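Local atomic coordinates of GDP-L-fucose synthase (Campylobacter jejuni subsp. jejuni serotype O:2, PDB entry 7M13), a protein that acts as an NADP-dependent GDP-D-glycero-L-gluco-heptose synthase in capsular polysaccharide biosynthesis and belongs to the GDP-fucose synthase subfamily. Residues L44-Q49 with N92-N97; E59-V64 with N101-L106. All blocks are in the same frame, centred on the assembly; numbering follows the deposited sequence.

Contact 1 (L44-Q49 with N92-N97). With NAP (NADP nicotinamide-adenine-dinucleotide phosphate), chain E.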
loop_
_atom_site.group_PDB
_atom_site.type_symbol
_atom_site.label_atom_id
_atom_site.label_comp_id
_atom_site.label_asym_id
_atom_site.label_seq_id
_atom_site.Cartn_x
_atom_site.Cartn_y
_atom_site.Cartn_z
ATOM N N LEU B 44 19.404 13.871 -8.308
ATOM C CA LEU B 44 18.369 12.872 -8.668
ATOM C C LEU B 44 17.259 12.917 -7.616
ATOM O O LEU B 44 17.469 12.509 -6.456
ATOM C CB LEU B 44 18.993 11.477 -8.766
ATOM C CG LEU B 44 18.046 10.292 -8.996
ATOM C CD1 LEU B 44 17.274 10.463 -10.288
ATOM C CD2 LEU B 44 18.848 9.004 -8.979
ATOM N N ASP B 45 16.118 13.476 -7.995
ATOM C CA ASP B 45 14.906 13.494 -7.151
ATOM C C ASP B 45 14.203 12.143 -7.288
ATOM O O ASP B 45 13.655 11.860 -8.361
ATOM C CB ASP B 45 13.984 14.622 -7.581
ATOM C CG ASP B 45 12.704 14.693 -6.756
ATOM O OD1 ASP B 45 12.537 13.920 -5.740
ATOM O OD2 ASP B 45 11.846 15.540 -7.118
ATOM N N LEU B 46 14.261 11.288 -6.258
ATOM C CA LEU B 46 13.787 9.885 -6.375
ATOM C C LEU B 46 12.245 9.795 -6.432
ATOM O O LEU B 46 11.757 8.713 -6.796
ATOM C CB LEU B 46 14.311 9.083 -5.181
ATOM C CG LEU B 46 15.825 8.841 -5.234
ATOM C CD1 LEU B 46 16.264 8.173 -3.957
ATOM C CD2 LEU B 46 16.182 8.005 -6.420
ATOM N N VAL B 47 11.538 10.894 -6.183
ATOM C CA VAL B 47 10.067 10.956 -6.373
ATOM C C VAL B 47 9.750 11.050 -7.868
ATOM O O VAL B 47 8.603 10.781 -8.230
ATOM C CB VAL B 47 9.460 12.089 -5.535
ATOM C CG1 VAL B 47 7.996 12.340 -5.849
ATOM C CG2 VAL B 47 9.643 11.800 -4.053
ATOM N N ASN B 48 10.685 11.538 -8.679
ATOM C CA ASN B 48 10.417 11.830 -10.097
ATOM C C ASN B 48 10.716 10.591 -10.939
ATOM O O ASN B 48 11.890 10.235 -11.116
ATOM C CB ASN B 48 11.203 13.073 -10.530
ATOM C CG ASN B 48 10.865 13.494 -11.949
ATOM O OD1 ASN B 48 11.455 12.982 -12.874
ATOM N ND2 ASN B 48 9.812 14.294 -12.127
ATOM N N GLN B 49 9.676 9.952 -11.432
ATOM C CA GLN B 49 9.772 8.727 -12.222
ATOM C C GLN B 49 10.677 8.921 -13.434
ATOM O O GLN B 49 11.543 8.096 -13.669
ATOM C CB GLN B 49 8.364 8.310 -12.604
ATOM C CG GLN B 49 8.376 7.106 -13.505
ATOM C CD GLN B 49 6.990 6.764 -13.973
ATOM O OE1 GLN B 49 6.461 5.677 -13.723
ATOM N NE2 GLN B 49 6.418 7.690 -14.678
ATOM N N ASN B 92 8.502 2.809 -5.470
ATOM C CA ASN B 92 8.000 2.281 -6.752
ATOM C C ASN B 92 9.021 2.617 -7.845
ATOM O O ASN B 92 9.342 1.763 -8.691
ATOM C CB ASN B 92 6.641 2.877 -7.092
ATOM C CG ASN B 92 5.523 2.378 -6.205
ATOM O OD1 ASN B 92 5.713 1.468 -5.418
ATOM N ND2 ASN B 92 4.384 3.023 -6.357
ATOM N N ASN B 93 9.516 3.842 -7.844
ATOM C CA ASN B 93 10.456 4.256 -8.911
ATOM C C ASN B 93 11.738 3.418 -8.840
ATOM O O ASN B 93 12.196 2.926 -9.883
ATOM C CB ASN B 93 10.774 5.736 -8.789
ATOM C CG ASN B 93 9.626 6.663 -9.163
ATOM O OD1 ASN B 93 8.705 6.256 -9.860
ATOM N ND2 ASN B 93 9.722 7.893 -8.683
ATOM N N VAL B 94 12.297 3.211 -7.651
ATOM C CA VAL B 94 13.598 2.495 -7.567
ATOM C C VAL B 94 13.367 1.002 -7.797
ATOM O O VAL B 94 14.105 0.384 -8.559
ATOM C CB VAL B 94 14.273 2.794 -6.223
ATOM C CG1 VAL B 94 15.472 1.909 -5.978
ATOM C CG2 VAL B 94 14.637 4.269 -6.158
ATOM N N ILE B 95 12.319 0.419 -7.223
ATOM C CA ILE B 95 12.120 -1.038 -7.338
ATOM C C ILE B 95 11.777 -1.378 -8.798
ATOM O O ILE B 95 12.365 -2.295 -9.386
ATOM C CB ILE B 95 11.069 -1.549 -6.350
ATOM C CG1 ILE B 95 11.568 -1.412 -4.918
ATOM C CG2 ILE B 95 10.714 -2.987 -6.687
ATOM C CD1 ILE B 95 10.478 -1.562 -3.878
ATOM N N HIS B 96 10.830 -0.662 -9.409
ATOM C CA HIS B 96 10.414 -1.004 -10.782
ATOM C C HIS B 96 11.577 -0.762 -11.757
ATOM O O HIS B 96 11.768 -1.605 -12.647
ATOM C CB HIS B 96 9.165 -0.221 -11.198
ATOM C CG HIS B 96 8.710 -0.595 -12.550
ATOM N ND1 HIS B 96 8.131 -1.804 -12.756
ATOM C CD2 HIS B 96 8.757 0.041 -13.744
ATOM C CE1 HIS B 96 7.817 -1.914 -14.044
ATOM N NE2 HIS B 96 8.179 -0.801 -14.666
ATOM N N ASN B 97 12.276 0.368 -11.640
ATOM C CA ASN B 97 13.383 0.671 -12.585
ATOM C C ASN B 97 14.580 -0.240 -12.329
ATOM O O ASN B 97 15.268 -0.573 -13.284
ATOM C CB ASN B 97 13.709 2.157 -12.643
ATOM C CG ASN B 97 12.589 2.865 -13.374
ATOM O OD1 ASN B 97 12.479 2.717 -14.603
ATOM N ND2 ASN B 97 11.662 3.469 -12.635
HETATM P PA NAP E . 17.790 9.316 6.768
HETATM O O1A NAP E . 16.522 10.020 7.148
HETATM O O2A NAP E . 18.996 9.543 7.647
HETATM O O5B NAP E . 18.246 9.675 5.308
HETATM C C5B NAP E . 17.322 9.623 4.222
HETATM C C4B NAP E . 18.058 10.098 3.008
HETATM O O4B NAP E . 17.157 9.957 1.884
HETATM C C3B NAP E . 18.487 11.579 3.053
HETATM O O3B NAP E . 19.881 11.679 2.787
HETATM C C2B NAP E . 17.601 12.239 2.003
HETATM O O2B NAP E . 18.251 13.281 1.274
HETATM C C1B NAP E . 17.328 11.082 1.049
HETATM N N9A NAP E . 16.120 11.301 0.282
HETATM C C8A NAP E . 14.850 11.462 0.743
HETATM N N7A NAP E . 13.979 11.763 -0.190
HETATM C C5A NAP E . 14.731 11.816 -1.345
HETATM C C6A NAP E . 14.386 12.106 -2.677
HETATM N N6A NAP E . 13.157 12.450 -3.076
HETATM N N1A NAP E . 15.389 12.082 -3.583
HETATM C C2A NAP E . 16.627 11.770 -3.178
HETATM N N3A NAP E . 17.064 11.489 -1.949
HETATM C C4A NAP E . 16.055 11.539 -1.071
HETATM O O3 NAP E . 17.493 7.748 6.686
HETATM P PN NAP E . 17.905 6.613 7.711
HETATM O O1N NAP E . 17.522 7.056 9.070
HETATM O O2N NAP E . 19.308 6.260 7.416
HETATM O O5D NAP E . 16.926 5.426 7.239
HETATM C C5D NAP E . 17.350 4.478 6.287
HETATM C C4D NAP E . 16.236 3.488 6.098
HETATM O O4D NAP E . 15.995 2.777 7.343
HETATM C C3D NAP E . 14.891 4.099 5.680
HETATM O O3D NAP E . 14.187 3.220 4.793
HETATM C C2D NAP E . 14.197 4.226 7.008
HETATM O O2D NAP E . 12.782 4.349 6.904
HETATM C C1D NAP E . 14.625 2.949 7.701
HETATM N N1N NAP E . 14.464 3.060 9.168
HETATM C C2N NAP E . 15.157 3.984 9.900
HETATM C C3N NAP E . 14.926 4.127 11.226
HETATM C C7N NAP E . 15.640 5.124 12.068
HETATM O O7N NAP E . 15.500 5.074 13.308
HETATM N N7N NAP E . 16.406 6.022 11.455
HETATM C C4N NAP E . 13.987 3.251 11.898
HETATM C C5N NAP E . 13.322 2.269 11.072
HETATM C C6N NAP E . 13.513 2.253 9.789
HETATM P P2B NAP E . 18.410 14.755 1.922
HETATM O O1X NAP E . 19.527 14.589 2.914
HETATM O O2X NAP E . 17.128 15.185 2.484
HETATM O O3X NAP E . 18.796 15.635 0.717
#

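Contact 2 (E59-V64 with N101-L106)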
loop_
_atom_site.group_PDB
_atom_site.type_symbol
_atom_site.label_atom_id
_atom_site.label_comp_id
_atom_site.label_asym_id
_atom_site.label_seq_id
_atom_site.Cartn_x
_atom_site.Cartn_y
_atom_site.Cartn_z
ATOM N N GLU B 59 23.142 4.433 -15.835
ATOM C CA GLU B 59 24.181 3.952 -14.892
ATOM C C GLU B 59 24.147 2.422 -14.778
ATOM O O GLU B 59 25.202 1.841 -14.431
ATOM C CB GLU B 59 24.014 4.603 -13.528
ATOM C CG GLU B 59 24.269 6.089 -13.547
ATOM C CD GLU B 59 25.736 6.480 -13.630
ATOM O OE1 GLU B 59 26.589 5.618 -13.408
ATOM O OE2 GLU B 59 25.998 7.666 -13.936
ATOM N N LYS B 60 23.002 1.768 -15.018
ATOM C CA LYS B 60 22.883 0.286 -14.990
ATOM C C LYS B 60 23.565 -0.286 -13.740
ATOM O O LYS B 60 24.366 -1.225 -13.847
ATOM C CB LYS B 60 23.471 -0.318 -16.263
ATOM C CG LYS B 60 22.792 0.099 -17.561
ATOM C CD LYS B 60 21.398 -0.463 -17.683
ATOM C CE LYS B 60 20.830 -0.301 -19.076
ATOM N NZ LYS B 60 19.486 -0.919 -19.197
ATOM N N PRO B 61 23.207 0.167 -12.511
ATOM C CA PRO B 61 23.751 -0.461 -11.313
ATOM C C PRO B 61 23.400 -1.950 -11.245
ATOM O O PRO B 61 22.363 -2.399 -11.712
ATOM C CB PRO B 61 23.136 0.341 -10.160
ATOM C CG PRO B 61 21.831 0.841 -10.722
ATOM C CD PRO B 61 22.113 1.103 -12.187
ATOM N N GLU B 62 24.287 -2.742 -10.642
ATOM C CA GLU B 62 24.112 -4.198 -10.512
ATOM C C GLU B 62 23.448 -4.547 -9.177
ATOM O O GLU B 62 22.748 -5.518 -9.137
ATOM C CB GLU B 62 25.486 -4.867 -10.585
ATOM C CG GLU B 62 26.139 -4.745 -11.959
ATOM C CD GLU B 62 27.498 -5.414 -11.980
ATOM O OE1 GLU B 62 27.540 -6.675 -12.017
ATOM O OE2 GLU B 62 28.492 -4.668 -11.912
ATOM N N TYR B 63 23.642 -3.721 -8.165
ATOM C CA TYR B 63 23.152 -3.932 -6.779
ATOM C C TYR B 63 22.638 -2.598 -6.289
ATOM O O TYR B 63 23.222 -1.527 -6.559
ATOM C CB TYR B 63 24.268 -4.469 -5.869
ATOM C CG TYR B 63 24.685 -5.832 -6.316
ATOM C CD1 TYR B 63 24.043 -6.966 -5.875
ATOM C CD2 TYR B 63 25.743 -5.999 -7.189
ATOM C CE1 TYR B 63 24.393 -8.219 -6.322
ATOM C CE2 TYR B 63 26.111 -7.247 -7.653
ATOM C CZ TYR B 63 25.431 -8.367 -7.222
ATOM O OH TYR B 63 25.776 -9.609 -7.686
ATOM N N VAL B 64 21.518 -2.618 -5.572
ATOM C CA VAL B 64 20.877 -1.406 -5.035
ATOM C C VAL B 64 20.622 -1.569 -3.537
ATOM O O VAL B 64 20.025 -2.598 -3.110
ATOM C CB VAL B 64 19.555 -1.140 -5.778
ATOM C CG1 VAL B 64 18.825 0.036 -5.161
ATOM C CG2 VAL B 64 19.786 -0.911 -7.281
ATOM N N ASN B 101 15.880 -2.706 -15.498
ATOM C CA ASN B 101 17.307 -2.551 -15.894
ATOM C C ASN B 101 18.152 -3.691 -15.325
ATOM O O ASN B 101 19.385 -3.574 -15.317
ATOM C CB ASN B 101 17.811 -1.167 -15.522
ATOM C CG ASN B 101 17.172 -0.091 -16.374
ATOM O OD1 ASN B 101 17.576 0.173 -17.524
ATOM N ND2 ASN B 101 16.084 0.467 -15.881
ATOM N N ASN B 102 17.531 -4.804 -14.943
ATOM C CA ASN B 102 18.209 -6.095 -14.688
ATOM C C ASN B 102 19.182 -5.977 -13.522
ATOM O O ASN B 102 20.262 -6.576 -13.515
ATOM C CB ASN B 102 18.862 -6.607 -15.980
ATOM C CG ASN B 102 17.802 -6.776 -17.046
ATOM O OD1 ASN B 102 16.918 -7.616 -16.893
ATOM N ND2 ASN B 102 17.817 -5.924 -18.057
ATOM N N VAL B 103 18.850 -5.158 -12.527
ATOM C CA VAL B 103 19.569 -5.154 -11.231
ATOM C C VAL B 103 19.598 -6.596 -10.719
ATOM O O VAL B 103 18.600 -7.322 -10.827
ATOM C CB VAL B 103 18.877 -4.202 -10.248
ATOM C CG1 VAL B 103 19.260 -4.549 -8.808
ATOM C CG2 VAL B 103 19.164 -2.757 -10.595
ATOM N N LYS B 104 20.759 -7.039 -10.234
ATOM C CA LYS B 104 20.889 -8.407 -9.710
ATOM C C LYS B 104 20.182 -8.562 -8.368
ATOM O O LYS B 104 19.424 -9.515 -8.216
ATOM C CB LYS B 104 22.362 -8.777 -9.602
ATOM C CG LYS B 104 23.042 -8.796 -10.947
ATOM C CD LYS B 104 24.511 -9.125 -10.898
ATOM C CE LYS B 104 25.098 -9.308 -12.285
ATOM N NZ LYS B 104 25.194 -8.018 -13.026
ATOM N N LYS B 105 20.414 -7.659 -7.430
ATOM C CA LYS B 105 19.798 -7.766 -6.107
ATOM C C LYS B 105 19.592 -6.380 -5.514
ATOM O O LYS B 105 20.365 -5.457 -5.825
ATOM C CB LYS B 105 20.734 -8.556 -5.221
ATOM C CG LYS B 105 20.099 -9.386 -4.162
ATOM C CD LYS B 105 21.058 -10.515 -3.796
ATOM C CE LYS B 105 20.609 -11.037 -2.480
ATOM N NZ LYS B 105 21.424 -12.195 -2.112
ATOM N N LEU B 106 18.542 -6.241 -4.714
ATOM C CA LEU B 106 18.178 -4.984 -4.051
ATOM C C LEU B 106 17.848 -5.289 -2.603
ATOM O O LEU B 106 17.228 -6.325 -2.351
ATOM C CB LEU B 106 16.963 -4.393 -4.785
ATOM C CG LEU B 106 16.376 -3.082 -4.239
ATOM C CD1 LEU B 106 15.797 -2.252 -5.386
ATOM C CD2 LEU B 106 15.308 -3.349 -3.195
HETATM O O HOH W 1 19.572 -3.787 -18.772
HETATM O O HOH W 2 20.543 -1.503 -13.670
#

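Contact 1 (L44-Q49 with N92-N97)
Asn93, on helix 80-100, donates from ND2 to the backbone O of Leu46 at 2.9 Å. An N-H...O angle of 169° makes this bond nearly straight; the acceptor lies close to the Asn93 amide plane, while the donor is tilted from the carbonyl plane of Leu46. With CG anti to its own carbonyl carbon (chi1 -71°), the Asn93 amide reaches the loop with both branches, ND2 at Leu46 O and OD1 against Gln49 CB at 3.4 Å, the side chains of Asn93 and Gln49 crossing at about a right angle. On the helix itself, the backbone O of Asn93 takes two donors, Asn97 N and Asn97 ND2, the latter in the carbonyl plane on a lone pair.

The two methyl groups of Leu46 part: CD2 meets Val94 CG2 at 4.1 Å, whereas CD1 lies 3.7 Å from C2A of the NADP adenine. The backbone N of Leu46 bonds adenine N1A at 3.0 Å, almost linearly (175°). Adenine N6A in turn donates to Asp45 OD1 at 3.1 Å. That oxygen also accepts Val47 N from above the carboxylate plane, an Asx turn that overlaps the type I turn Asp45 to Asn48 and would fix the carboxylate. Asn48 OD1 then caps Ala51 N at the start of helix 49-59. Reading the adenine edge with an acidic side chain and the next backbone N-H is characteristic of the cofactor site in Rossmann-fold epimerase/dehydratase enzymes.

Contact 2 (E59-V64 with N101-L106)
Glu62 and Lys104 run side by side, pointing the same way, and close a salt bridge between OE1 and NZ at 2.9 Å. The Glu62 chain is extended beyond CG, whereas Lys104 stays extended until its last torsion, where a bend (chi4 71°) swings NZ onto the anti side of the carboxylate. Glu62 OE2 accepts from the backbone N of Lys10, just ahead of strand 11-14 of the same chain. Between the backbones, Lys104 N donates to Glu62 O at 2.7 Å. The aliphatic part of Lys104 also covers Tyr63: CB sits 4.3 Å from the ring centroid in an off-centre CH-pi contact, and CD lies 3.5 Å from Tyr63 OH. Lys105 brings only its root to that ring, CB lying 3.7 Å from Tyr63 CD1, before its chain leads away to a salt bridge with Asp262.

Tyr63 with Lys105 and Val64 with Leu106 are parallel bridge pairs, joined by the bond from Val64 N to Lys105 O; they begin neighbouring strands of a beta-alpha-beta unit whose crossover is helix 80-100. On the face opposite the tyrosine, Val64 splits its branches: CG1 meets Leu106 CD1, while CG2 meets Val103 CG2, each at 3.8 Å.

Further back, Lys60 leaves helix 49-59 with positive phi, and its chain bends at chi2 (-69°) to set NZ on an in-plane lone pair of Asn101 OD1, 2.8 Å away. A water accepts from both Lys60 NZ and Asn102 ND2; another donates to Pro61 O and Asn101 O.

How the contacts relate
Helix 80-100 connects the two contacts: contact 1 uses its C-terminal half, and contact 2 joins the strand before it to the strand after it. Val94 is the shared residue, its CG2 serving contact 1 while its CG1 packs on Val64 CG1 (3.9 Å) and on Leu106 CD1 of contact 2. Both are largely buried, but contact 2 has exposed lysines, Lys60 and Lys104, at its edge, and no other protein chain of the assembly touches it. Contact 1 instead borders the cofactor and the second subunit, where Tyr85 of that subunit stacks on His96. Accordingly, a side-chain amide grips one loop carbonyl in 44-49/92-97, whereas backbone strand pairing, a salt bridge and branched apolar side chains carry 59-64/101-106.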